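Local coordinates for protein putative oxidoreductase molybdopterin-binding subunit (Sulfolobus tokodaii, PDB 4ZOH) that probably catalyses molybdenum-dependent oxidation of an aldehyde or related substrate, as the subunit that binds the pterin cytosine dinucleotide cofactor, at residues A607-E621 with Y639-W653. Residues are numbered along the deposited sequence; the frame is centred on the assembly and turned at random.
Sequences AIGGIVQGMAQALLE and YPIPTAVEIPEKIDW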
loop_
_atom_site.group_PDB
_atom_site.type_symbol
_atom_site.label_atom_id
_atom_site.label_comp_id
_atom_site.label_asym_id
_atom_site.label_seq_id
_atom_site.Cartn_x
_atom_site.Cartn_y
_atom_site.Cartn_z
ATOM N N ALA A 607 -23.831 14.545 -20.625
ATOM C CA ALA A 607 -25.159 15.152 -20.809
ATOM C C ALA A 607 -26.207 14.360 -20.063
ATOM O O ALA A 607 -26.979 14.913 -19.283
ATOM C CB ALA A 607 -25.530 15.299 -22.304
ATOM N N ILE A 608 -26.230 13.048 -20.284
ATOM C CA ILE A 608 -27.226 12.250 -19.627
ATOM C C ILE A 608 -27.079 12.248 -18.103
ATOM O O ILE A 608 -28.077 12.363 -17.437
ATOM C CB ILE A 608 -27.266 10.782 -20.178
ATOM C CG1 ILE A 608 -27.741 10.792 -21.647
ATOM C CG2 ILE A 608 -28.208 9.868 -19.314
ATOM C CD1 ILE A 608 -27.491 9.427 -22.319
ATOM N N GLY A 609 -25.875 11.996 -17.556
ATOM C CA GLY A 609 -25.717 12.061 -16.082
ATOM C C GLY A 609 -26.236 13.385 -15.469
ATOM O O GLY A 609 -26.963 13.370 -14.471
ATOM N N GLY A 610 -25.867 14.514 -16.088
ATOM C CA GLY A 610 -26.352 15.832 -15.625
ATOM C C GLY A 610 -27.830 16.029 -15.731
ATOM O O GLY A 610 -28.496 16.473 -14.771
ATOM N N ILE A 611 -28.373 15.638 -16.888
ATOM C CA ILE A 611 -29.818 15.661 -17.103
ATOM C C ILE A 611 -30.596 14.967 -16.015
ATOM O O ILE A 611 -31.632 15.500 -15.537
ATOM C CB ILE A 611 -30.219 15.107 -18.524
ATOM C CG1 ILE A 611 -29.869 16.133 -19.624
ATOM C CG2 ILE A 611 -31.717 14.887 -18.646
ATOM C CD1 ILE A 611 -29.694 15.496 -21.042
ATOM N N VAL A 612 -30.138 13.783 -15.605
ATOM C CA VAL A 612 -30.883 13.048 -14.590
ATOM C C VAL A 612 -30.759 13.703 -13.213
ATOM O O VAL A 612 -31.705 13.687 -12.432
ATOM C CB VAL A 612 -30.447 11.535 -14.542
ATOM C CG1 VAL A 612 -30.966 10.827 -13.299
ATOM C CG2 VAL A 612 -30.954 10.767 -15.808
ATOM N N GLN A 613 -29.575 14.246 -12.892
ATOM C CA GLN A 613 -29.473 15.095 -11.648
ATOM C C GLN A 613 -30.437 16.319 -11.683
ATOM O O GLN A 613 -31.213 16.531 -10.765
ATOM C CB GLN A 613 -27.999 15.487 -11.385
ATOM C CG GLN A 613 -27.307 14.326 -10.681
ATOM C CD GLN A 613 -25.820 14.556 -10.651
ATOM O OE1 GLN A 613 -25.256 15.131 -11.583
ATOM N NE2 GLN A 613 -25.171 14.146 -9.558
ATOM N N GLY A 614 -30.435 17.038 -12.808
ATOM C CA GLY A 614 -31.326 18.229 -12.965
ATOM C C GLY A 614 -32.798 17.831 -12.845
ATOM O O GLY A 614 -33.564 18.519 -12.172
ATOM N N MET A 615 -33.179 16.666 -13.423
ATOM C CA MET A 615 -34.578 16.180 -13.328
ATOM C C MET A 615 -34.918 15.805 -11.899
ATOM O O MET A 615 -36.040 16.035 -11.405
ATOM C CB MET A 615 -34.731 14.965 -14.257
ATOM C CG MET A 615 -35.997 14.169 -13.991
ATOM S SD MET A 615 -36.179 12.642 -14.969
ATOM C CE MET A 615 -35.125 13.130 -16.328
ATOM N N ALA A 616 -33.961 15.141 -11.241
ATOM C CA ALA A 616 -34.152 14.678 -9.849
ATOM C C ALA A 616 -34.352 15.924 -8.879
ATOM O O ALA A 616 -35.123 15.845 -7.901
ATOM C CB ALA A 616 -32.928 13.892 -9.398
ATOM N N GLN A 617 -33.613 17.008 -9.139
ATOM C CA GLN A 617 -33.806 18.264 -8.353
ATOM C C GLN A 617 -35.270 18.787 -8.523
ATOM O O GLN A 617 -35.973 19.078 -7.493
ATOM C CB GLN A 617 -32.801 19.366 -8.789
ATOM C CG GLN A 617 -33.008 20.647 -7.932
ATOM C CD GLN A 617 -32.067 21.805 -8.120
ATOM O OE1 GLN A 617 -31.214 21.882 -9.043
ATOM N NE2 GLN A 617 -32.241 22.783 -7.225
ATOM N N ALA A 618 -35.729 18.847 -9.788
ATOM C CA ALA A 618 -37.146 19.229 -10.126
ATOM C C ALA A 618 -38.159 18.310 -9.468
ATOM O O ALA A 618 -39.140 18.771 -8.838
ATOM C CB ALA A 618 -37.377 19.246 -11.649
ATOM N N LEU A 619 -37.888 17.016 -9.511
ATOM C CA LEU A 619 -38.954 16.039 -9.164
ATOM C C LEU A 619 -38.770 15.261 -7.889
ATOM O O LEU A 619 -39.740 14.693 -7.412
ATOM C CB LEU A 619 -39.189 15.025 -10.315
ATOM C CG LEU A 619 -39.488 15.550 -11.708
ATOM C CD1 LEU A 619 -39.570 14.327 -12.672
ATOM C CD2 LEU A 619 -40.787 16.418 -11.648
ATOM N N LEU A 620 -37.547 15.136 -7.372
ATOM C CA LEU A 620 -37.368 14.173 -6.251
ATOM C C LEU A 620 -36.681 14.772 -5.050
ATOM O O LEU A 620 -37.169 14.621 -3.942
ATOM C CB LEU A 620 -36.582 12.911 -6.693
ATOM C CG LEU A 620 -37.212 11.922 -7.702
ATOM C CD1 LEU A 620 -36.138 11.082 -8.402
ATOM C CD2 LEU A 620 -38.153 11.009 -6.939
ATOM N N GLU A 621 -35.535 15.388 -5.291
ATOM C CA GLU A 621 -34.600 15.694 -4.217
ATOM C C GLU A 621 -34.933 16.995 -3.472
ATOM O O GLU A 621 -35.540 17.880 -4.052
ATOM C CB GLU A 621 -33.216 15.804 -4.842
ATOM C CG GLU A 621 -32.669 14.369 -5.048
ATOM C CD GLU A 621 -31.380 14.332 -5.829
ATOM O OE1 GLU A 621 -30.547 15.232 -5.697
ATOM O OE2 GLU A 621 -31.204 13.410 -6.670
ATOM N N TYR A 639 -33.531 10.662 1.325
ATOM C CA TYR A 639 -33.026 11.575 0.295
ATOM C C TYR A 639 -33.052 10.820 -1.040
ATOM O O TYR A 639 -32.142 10.061 -1.336
ATOM C CB TYR A 639 -31.627 12.118 0.603
ATOM C CG TYR A 639 -31.273 13.219 -0.360
ATOM C CD1 TYR A 639 -31.712 14.515 -0.144
ATOM C CD2 TYR A 639 -30.531 12.949 -1.501
ATOM C CE1 TYR A 639 -31.402 15.535 -1.055
ATOM C CE2 TYR A 639 -30.239 13.935 -2.407
ATOM C CZ TYR A 639 -30.709 15.234 -2.181
ATOM O OH TYR A 639 -30.391 16.187 -3.109
ATOM N N PRO A 640 -34.124 11.002 -1.830
ATOM C CA PRO A 640 -34.445 10.009 -2.884
ATOM C C PRO A 640 -33.717 10.234 -4.190
ATOM O O PRO A 640 -34.343 10.720 -5.172
ATOM C CB PRO A 640 -35.963 10.221 -3.075
ATOM C CG PRO A 640 -36.134 11.686 -2.823
ATOM C CD PRO A 640 -35.193 12.028 -1.697
ATOM N N ILE A 641 -32.430 9.872 -4.278
ATOM C CA ILE A 641 -31.803 10.004 -5.599
ATOM C C ILE A 641 -32.496 8.950 -6.541
ATOM O O ILE A 641 -32.958 7.915 -6.047
ATOM C CB ILE A 641 -30.260 9.881 -5.551
ATOM C CG1 ILE A 641 -29.752 8.447 -5.280
ATOM C CG2 ILE A 641 -29.744 10.856 -4.491
ATOM C CD1 ILE A 641 -28.253 8.294 -5.680
ATOM N N PRO A 642 -32.576 9.221 -7.858
ATOM C CA PRO A 642 -33.394 8.279 -8.665
ATOM C C PRO A 642 -32.751 6.879 -8.890
ATOM O O PRO A 642 -31.523 6.763 -9.041
ATOM C CB PRO A 642 -33.543 8.971 -10.013
ATOM C CG PRO A 642 -32.509 9.979 -10.077
ATOM C CD PRO A 642 -32.181 10.406 -8.649
ATOM N N THR A 643 -33.581 5.844 -8.850
ATOM C CA THR A 643 -33.234 4.551 -9.453
ATOM C C THR A 643 -33.420 4.571 -10.979
ATOM O O THR A 643 -33.907 5.573 -11.548
ATOM C CB THR A 643 -34.064 3.430 -8.836
ATOM O OG1 THR A 643 -35.380 3.431 -9.434
ATOM C CG2 THR A 643 -34.215 3.585 -7.315
ATOM N N ALA A 644 -33.109 3.442 -11.649
ATOM C CA ALA A 644 -33.307 3.286 -13.072
ATOM C C ALA A 644 -34.811 3.417 -13.487
ATOM O O ALA A 644 -35.154 3.851 -14.574
ATOM C CB ALA A 644 -32.727 1.936 -13.481
ATOM N N VAL A 645 -35.713 3.146 -12.559
ATOM C CA VAL A 645 -37.099 3.308 -12.838
ATOM C C VAL A 645 -37.451 4.815 -13.025
ATOM O O VAL A 645 -38.282 5.158 -13.853
ATOM C CB VAL A 645 -37.919 2.612 -11.738
ATOM C CG1 VAL A 645 -39.433 2.852 -11.965
ATOM C CG2 VAL A 645 -37.638 1.098 -11.774
ATOM N N GLU A 646 -36.791 5.735 -12.324
ATOM C CA GLU A 646 -37.243 7.118 -12.418
ATOM C C GLU A 646 -36.625 7.936 -13.570
ATOM O O GLU A 646 -36.627 9.120 -13.510
ATOM C CB GLU A 646 -37.098 7.823 -11.064
ATOM C CG GLU A 646 -38.083 7.315 -10.025
ATOM C CD GLU A 646 -37.652 5.983 -9.413
ATOM O OE1 GLU A 646 -36.422 5.803 -9.146
ATOM O OE2 GLU A 646 -38.526 5.111 -9.214
ATOM N N ILE A 647 -36.080 7.331 -14.602
ATOM C CA ILE A 647 -35.438 8.116 -15.604
ATOM C C ILE A 647 -36.375 8.258 -16.791
ATOM O O ILE A 647 -37.271 7.435 -16.962
ATOM C CB ILE A 647 -34.026 7.551 -16.011
ATOM C CG1 ILE A 647 -34.174 6.258 -16.832
ATOM C CG2 ILE A 647 -33.119 7.500 -14.764
ATOM C CD1 ILE A 647 -32.912 5.607 -17.450
ATOM N N PRO A 648 -36.149 9.277 -17.649
ATOM C CA PRO A 648 -36.906 9.318 -18.869
ATOM C C PRO A 648 -36.728 7.997 -19.645
ATOM O O PRO A 648 -35.634 7.448 -19.742
ATOM C CB PRO A 648 -36.283 10.496 -19.640
ATOM C CG PRO A 648 -35.490 11.276 -18.615
ATOM C CD PRO A 648 -34.998 10.202 -17.687
ATOM N N GLU A 649 -37.814 7.475 -20.163
ATOM C CA GLU A 649 -37.754 6.276 -20.997
ATOM C C GLU A 649 -36.691 6.362 -22.078
ATOM O O GLU A 649 -36.013 5.397 -22.360
ATOM C CB GLU A 649 -39.127 6.079 -21.607
ATOM C CG GLU A 649 -40.227 6.188 -20.560
ATOM C CD GLU A 649 -41.588 5.804 -21.079
ATOM O OE1 GLU A 649 -42.565 6.057 -20.324
ATOM O OE2 GLU A 649 -41.683 5.254 -22.218
ATOM N N LYS A 650 -36.496 7.552 -22.643
ATOM C CA LYS A 650 -35.430 7.782 -23.562
ATOM C C LYS A 650 -34.919 9.217 -23.461
ATOM O O LYS A 650 -35.714 10.154 -23.299
ATOM C CB LYS A 650 -35.955 7.503 -24.984
ATOM C CG LYS A 650 -34.928 7.616 -26.071
ATOM C CD LYS A 650 -33.701 6.741 -25.904
ATOM C CE LYS A 650 -33.018 6.627 -27.268
ATOM N NZ LYS A 650 -31.563 6.663 -27.035
ATOM N N ILE A 651 -33.602 9.383 -23.583
ATOM C CA ILE A 651 -33.016 10.692 -23.651
ATOM C C ILE A 651 -32.232 10.688 -24.929
ATOM O O ILE A 651 -31.291 9.894 -25.079
ATOM C CB ILE A 651 -32.006 10.914 -22.478
ATOM C CG1 ILE A 651 -32.715 10.882 -21.124
ATOM C CG2 ILE A 651 -31.256 12.228 -22.658
ATOM C CD1 ILE A 651 -31.796 11.042 -19.920
ATOM N N ASP A 652 -32.594 11.563 -25.864
ATOM C CA ASP A 652 -31.809 11.696 -27.091
ATOM C C ASP A 652 -30.930 12.925 -26.975
ATOM O O ASP A 652 -31.417 14.026 -26.712
ATOM C CB ASP A 652 -32.747 11.873 -28.308
ATOM C CG ASP A 652 -33.633 10.641 -28.560
ATOM O OD1 ASP A 652 -33.216 9.526 -28.263
ATOM O OD2 ASP A 652 -34.767 10.814 -29.037
ATOM N N TRP A 653 -29.652 12.737 -27.235
ATOM C CA TRP A 653 -28.714 13.794 -27.186
ATOM C C TRP A 653 -28.185 14.100 -28.578
ATOM O O TRP A 653 -27.710 13.208 -29.284
ATOM C CB TRP A 653 -27.562 13.411 -26.224
ATOM C CG TRP A 653 -26.509 14.513 -26.154
ATOM C CD1 TRP A 653 -26.625 15.734 -25.486
ATOM C CD2 TRP A 653 -25.212 14.509 -26.750
ATOM N NE1 TRP A 653 -25.470 16.457 -25.630
ATOM C CE2 TRP A 653 -24.590 15.748 -26.408
ATOM C CE3 TRP A 653 -24.499 13.582 -27.543
ATOM C CZ2 TRP A 653 -23.312 16.067 -26.812
ATOM C CZ3 TRP A 653 -23.256 13.912 -27.970
ATOM C CH2 TRP A 653 -22.649 15.156 -27.611
#
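I651 reaches the helix with two branches: its CD1 comes to 3.8 Å from I608 CG2, while its CG2 meets I608 CG1 and, 4.0 Å away, I611 CD1. The side chains of I608 and I651 cross at a slant, whereas I611 and I651 run past one another in opposite senses. Toward the start of 607-621, CB of A607 sits over one face of the W653 indole, 3.4 Å from CD1; NE1 of that ring is hydrogen-bonded to D592 OD2. V612 divides its methyls: CG1, anti to the backbone N (chi1 167°), lies 3.7 Å from CG of P642, and CG2 turns to I647 CG2. Helix 600-619 packs across 651-655, within this chain an edge strand of a mixed four-stranded sheet in the molybdopterin cofactor-binding region, and the loop before the strand runs back along the helix from its C-terminal end. There P642 presents CD to A616 CB at 3.6 Å and CB to L620 CD1. Past the last turn E621 crosses the Y639 ring obliquely, carboxylate and ring planes 52° apart; Y639 OH is held chiefly by a hydrogen bond with I161 N, with a weak one to E621 OE1 (2.8 Å). E621 OE2 forms a salt bridge with a basic side chain of another protein's chain. Replacing this glutamate with alanine takes away the carboxylate, which would probably leave that basic group without its counter-charge and Y639 OH without its weak acceptor.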